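Long-range contacts in EXOU (Pseudomonas aeruginosa, PDB 4AKX), which is a cytotoxin of the type III secretion system, probably acting as a patatin-like phospholipase, captured here in complex with its chaperone SpcU: residues Leu49-Pro55 with Ser468-Asn473; Gly337-Arg341 with Glu447-Phe451. All blocks are in the same frame, centred on the assembly; numbering follows the deposited sequence.

Contact 1 of 2, residues Leu49-Pro55 with Ser468-Asn473; sequences LTDSAGP and SVAQQN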
loop_
_atom_site.group_PDB
_atom_site.type_symbol
_atom_site.label_atom_id
_atom_site.label_comp_id
_atom_site.label_asym_id
_atom_site.label_seq_id
_atom_site.Cartn_x
_atom_site.Cartn_y
_atom_site.Cartn_z
ATOM N N LEU B 49 26.006 41.779 10.849
ATOM C CA LEU B 49 25.392 42.939 11.488
ATOM C C LEU B 49 25.876 43.175 12.930
ATOM O O LEU B 49 25.750 44.289 13.470
ATOM C CB LEU B 49 23.895 42.761 11.496
ATOM C CG LEU B 49 23.308 42.564 10.110
ATOM C CD1 LEU B 49 21.814 42.338 10.176
ATOM C CD2 LEU B 49 23.604 43.781 9.262
ATOM N N THR B 50 26.417 42.131 13.551
ATOM C CA THR B 50 26.695 42.149 14.962
ATOM C C THR B 50 27.412 40.856 15.273
ATOM O O THR B 50 26.857 39.778 15.066
ATOM C CB THR B 50 25.379 42.262 15.766
ATOM O OG1 THR B 50 25.640 42.235 17.167
ATOM C CG2 THR B 50 24.523 41.136 15.463
ATOM N N ASP B 51 28.652 40.969 15.754
ATOM C CA ASP B 51 29.590 39.830 15.792
ATOM C C ASP B 51 29.388 38.874 16.969
ATOM O O ASP B 51 28.631 37.902 16.851
ATOM C CB ASP B 51 31.025 40.299 15.772
ATOM C CG ASP B 51 31.997 39.162 15.899
ATOM O OD1 ASP B 51 31.591 38.042 16.261
ATOM O OD2 ASP B 51 33.189 39.387 15.648
ATOM N N SER B 52 30.099 39.103 18.075
ATOM C CA SER B 52 29.823 38.349 19.285
ATOM C C SER B 52 29.348 39.279 20.353
ATOM O O SER B 52 30.141 39.878 21.077
ATOM C CB SER B 52 31.039 37.576 19.756
ATOM O OG SER B 52 30.884 36.202 19.474
ATOM N N ALA B 53 28.037 39.434 20.433
ATOM C CA ALA B 53 27.458 40.346 21.398
ATOM C C ALA B 53 26.998 39.625 22.671
ATOM O O ALA B 53 26.207 38.671 22.609
ATOM C CB ALA B 53 26.318 41.136 20.772
ATOM N N GLY B 54 27.519 40.066 23.815
ATOM C CA GLY B 54 26.995 39.612 25.093
ATOM C C GLY B 54 27.530 38.273 25.615
ATOM O O GLY B 54 28.417 37.644 24.990
ATOM N N PRO B 55 26.987 37.827 26.774
ATOM C CA PRO B 55 27.355 36.568 27.419
ATOM C C PRO B 55 27.070 35.393 26.502
ATOM O O PRO B 55 27.807 34.398 26.520
ATOM C CB PRO B 55 26.414 36.503 28.632
ATOM C CG PRO B 55 25.897 37.896 28.811
ATOM C CD PRO B 55 25.838 38.472 27.440
ATOM N N SER B 468 22.022 43.597 24.530
ATOM C CA SER B 468 23.435 43.373 24.213
ATOM C C SER B 468 23.695 43.765 22.773
ATOM O O SER B 468 24.644 44.504 22.471
ATOM C CB SER B 468 23.851 41.923 24.432
ATOM O OG SER B 468 23.408 41.439 25.681
ATOM N N VAL B 469 22.852 43.296 21.872
ATOM C CA VAL B 469 23.086 43.610 20.503
ATOM C C VAL B 469 23.055 45.126 20.346
ATOM O O VAL B 469 23.908 45.714 19.649
ATOM C CB VAL B 469 22.069 42.924 19.617
ATOM C CG1 VAL B 469 22.254 43.332 18.156
ATOM C CG2 VAL B 469 22.186 41.412 19.806
ATOM N N ALA B 470 22.130 45.754 21.076
ATOM C CA ALA B 470 21.960 47.202 21.062
ATOM C C ALA B 470 23.221 47.962 21.458
ATOM O O ALA B 470 23.624 48.886 20.739
ATOM C CB ALA B 470 20.796 47.604 21.930
ATOM N N GLN B 471 23.850 47.565 22.575
ATOM C CA GLN B 471 25.155 48.149 23.025
ATOM C C GLN B 471 26.160 48.166 21.887
ATOM O O GLN B 471 26.875 49.144 21.689
ATOM C CB GLN B 471 25.796 47.338 24.170
ATOM C CG GLN B 471 25.025 47.285 25.479
ATOM C CD GLN B 471 25.895 46.873 26.674
ATOM O OE1 GLN B 471 27.078 47.230 26.762
ATOM N NE2 GLN B 471 25.300 46.134 27.610
ATOM N N GLN B 472 26.219 47.053 21.163
ATOM C CA GLN B 472 27.284 46.805 20.227
ATOM C C GLN B 472 26.988 47.492 18.903
ATOM O O GLN B 472 27.849 48.189 18.363
ATOM C CB GLN B 472 27.490 45.297 20.052
ATOM C CG GLN B 472 28.385 44.904 18.889
ATOM C CD GLN B 472 29.000 43.531 19.053
ATOM O OE1 GLN B 472 29.615 43.228 20.090
ATOM N NE2 GLN B 472 28.870 42.698 18.012
ATOM N N ASN B 473 25.767 47.329 18.404
ATOM C CA ASN B 473 25.394 47.919 17.132
ATOM C C ASN B 473 24.038 48.564 17.190
ATOM O O ASN B 473 23.059 47.990 16.737
ATOM C CB ASN B 473 25.418 46.868 16.020
ATOM C CG ASN B 473 26.817 46.626 15.480
ATOM O OD1 ASN B 473 27.121 46.958 14.322
ATOM N ND2 ASN B 473 27.685 46.059 16.318
#
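The backbone of L49-P55 passes along the last turn of helix 463-472 in reversed sequence order: T50 lies nearest N473, A53 nearest V469 and G54 nearest S468, the last two with CA atoms 5.5 Å and 5.3 Å apart. The A53 methyl points at the helix and packs against V469, CB lying 4.1 Å from V469 CA and 4.3 Å from V469 CG2. The other V469 branch, CG1, stands opposite the backbone N (chi1 176°), which carries it to within 3.7 Å of T50 OG1; the two side chains cross at about a right angle. Q472 contributes the largest share of buried surface, its extended side chain reaching from the helix end to lie against the T50-A53 backbone. Against G54, S468 CB packs 4.0 Å from G54 CA, while S468 OG is satisfied within its own helix by S464 O. At the far end N473 CB comes 3.6 Å from L49 O. Strand 58-63 bonds to L49 and T50 through L60 and also touches V469 through I58. The end of helix 463-472 packs against outer strand 50-53 and its neighbour 58-63, helix-against-sheet packing that joins the largely N-terminal antiparallel sheet to the ExoU middle helical domain.

Contact 2 of 2, residues Gly337-Arg341 with Glu447-Phe451; sequences GPLRR and ERHTF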
loop_
_atom_site.group_PDB
_atom_site.type_symbol
_atom_site.label_atom_id
_atom_site.label_comp_id
_atom_site.label_asym_id
_atom_site.label_seq_id
_atom_site.Cartn_x
_atom_site.Cartn_y
_atom_site.Cartn_z
ATOM N N GLY B 337 9.172 32.033 21.669
ATOM C CA GLY B 337 9.827 32.032 20.364
ATOM C C GLY B 337 10.615 30.773 20.104
ATOM O O GLY B 337 10.594 29.848 20.919
ATOM N N PRO B 338 11.331 30.731 18.965
ATOM C CA PRO B 338 12.051 29.540 18.504
ATOM C C PRO B 338 13.329 29.226 19.312
ATOM O O PRO B 338 14.055 28.299 18.969
ATOM C CB PRO B 338 12.421 29.903 17.077
ATOM C CG PRO B 338 12.604 31.379 17.123
ATOM C CD PRO B 338 11.593 31.897 18.105
ATOM N N LEU B 339 13.606 29.994 20.363
ATOM C CA LEU B 339 14.793 29.783 21.164
ATOM C C LEU B 339 14.529 28.882 22.359
ATOM O O LEU B 339 13.592 29.111 23.143
ATOM C CB LEU B 339 15.340 31.108 21.659
ATOM C CG LEU B 339 16.197 31.933 20.717
ATOM C CD1 LEU B 339 16.978 32.924 21.548
ATOM C CD2 LEU B 339 17.145 31.081 19.889
ATOM N N ARG B 340 15.383 27.874 22.511
ATOM C CA ARG B 340 15.331 26.974 23.649
ATOM C C ARG B 340 15.841 27.732 24.820
ATOM O O ARG B 340 16.815 28.473 24.672
ATOM C CB ARG B 340 16.262 25.807 23.415
ATOM C CG ARG B 340 16.037 25.088 22.111
ATOM C CD ARG B 340 17.049 23.979 21.989
ATOM N NE ARG B 340 17.242 23.322 23.276
ATOM C CZ ARG B 340 18.383 22.778 23.678
ATOM N NH1 ARG B 340 19.460 22.810 22.898
ATOM N NH2 ARG B 340 18.446 22.205 24.869
ATOM N N ARG B 341 15.223 27.543 25.990
ATOM C CA ARG B 341 15.582 28.360 27.157
ATOM C C ARG B 341 16.659 27.794 28.044
ATOM O O ARG B 341 17.172 28.486 28.919
ATOM C CB ARG B 341 14.373 28.851 27.959
ATOM C CG ARG B 341 13.440 27.798 28.501
ATOM C CD ARG B 341 12.465 28.453 29.476
ATOM N NE ARG B 341 11.135 27.836 29.454
ATOM C CZ ARG B 341 10.011 28.449 29.831
ATOM N NH1 ARG B 341 10.048 29.703 30.261
ATOM N NH2 ARG B 341 8.845 27.811 29.773
ATOM N N GLU B 447 24.243 27.387 18.475
ATOM C CA GLU B 447 22.904 27.196 17.938
ATOM C C GLU B 447 22.782 28.138 16.768
ATOM O O GLU B 447 23.240 29.278 16.839
ATOM C CB GLU B 447 21.838 27.579 18.958
ATOM C CG GLU B 447 22.048 27.013 20.350
ATOM C CD GLU B 447 20.784 26.384 20.918
ATOM O OE1 GLU B 447 19.761 27.114 21.079
ATOM O OE2 GLU B 447 20.813 25.153 21.200
ATOM N N ARG B 448 22.173 27.656 15.688
ATOM C CA ARG B 448 21.874 28.475 14.525
ATOM C C ARG B 448 20.360 28.560 14.337
ATOM O O ARG B 448 19.656 27.568 14.490
ATOM C CB ARG B 448 22.515 27.869 13.285
ATOM C CG ARG B 448 23.916 27.323 13.519
ATOM C CD ARG B 448 24.659 27.136 12.205
ATOM N NE ARG B 448 25.999 26.583 12.407
ATOM C CZ ARG B 448 27.059 27.288 12.802
ATOM N NH1 ARG B 448 26.943 28.589 13.061
ATOM N NH2 ARG B 448 28.238 26.686 12.943
ATOM N N HIS B 449 19.853 29.756 14.072
ATOM C CA HIS B 449 18.444 29.929 13.742
ATOM C C HIS B 449 18.333 30.865 12.595
ATOM O O HIS B 449 19.018 31.893 12.540
ATOM C CB HIS B 449 17.669 30.494 14.909
ATOM C CG HIS B 449 17.665 29.613 16.131
ATOM N ND1 HIS B 449 16.579 28.913 16.516
ATOM C CD2 HIS B 449 18.654 29.362 17.084
ATOM C CE1 HIS B 449 16.859 28.237 17.649
ATOM N NE2 HIS B 449 18.130 28.512 17.994
ATOM N N THR B 450 17.477 30.523 11.649
ATOM C CA THR B 450 17.418 31.259 10.422
ATOM C C THR B 450 16.084 31.928 10.402
ATOM O O THR B 450 15.082 31.325 10.755
ATOM C CB THR B 450 17.565 30.309 9.240
ATOM O OG1 THR B 450 18.878 29.710 9.267
ATOM C CG2 THR B 450 17.399 31.053 7.950
ATOM N N PHE B 451 16.057 33.198 10.064
ATOM C CA PHE B 451 14.782 33.905 9.994
ATOM C C PHE B 451 14.608 34.558 8.645
ATOM O O PHE B 451 15.532 34.562 7.816
ATOM C CB PHE B 451 14.645 34.944 11.113
ATOM C CG PHE B 451 14.838 34.376 12.475
ATOM C CD1 PHE B 451 16.115 34.195 13.008
ATOM C CD2 PHE B 451 13.760 33.986 13.200
ATOM C CE1 PHE B 451 16.291 33.618 14.251
ATOM C CE2 PHE B 451 13.918 33.436 14.454
ATOM C CZ PHE B 451 15.186 33.250 14.988
#
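The H449 imidazole carries L339 CD2 over one face, 3.6 Å from the ring centroid and 21° off the normal, a CH-pi contact displaced toward the rim. E447 OE1 lies at the edge of this imidazole, in its plane, and P338 O approaches obliquely, 3.1 Å from H449 CE1. On the F451 ring the contact is instead at the edge: P338 CG sits 3.6 Å from F451 CE2, near the ring plane. E447, H449 and F451 all point to the same side of their strand. Strand 446-451 pairs antiparallel with strand 68-73, through backbone bonds to L72, L70 and T68, and the loop 337-341, which runs alongside this row in the opposite sequence direction, leads into strand 343-348 of the mixed sheet. L339 also rests on L72, so the loop touches both strands. Beyond the rings, the R340 chain, bent at its third torsion, meets the E447 side chain at about a right angle. R340 NH1 forms a salt bridge with E447 OE2 at 3.2 Å; as a hydrogen bond it is weak, with an angle of 126° at the hydrogen, and the guanidinium and carboxylate planes are 49° apart. The same NH1 also bridges to E390, while NH2 meets D343 and Q394.

Both contacts reach one five-stranded antiparallel sheet, and their centres lie about 17 Å apart, with nearest atoms about 10 Å apart and not touching. Pairing runs from strand 50-53 through 58-63 and 68-73 to 446-451, so contact 1 uses one end of this series and contact 2 the other. Along the chain the order is 49-55, 337-341, 447-451, 468-473, which places contact 2 between the two halves of contact 1. The sheet is thus assembled from N-terminal strands and a strand more than 350 residues later. Contact 1 joins it to the middle helical domain, and contact 2 to the loop entering strand 343-348 of the mixed sheet.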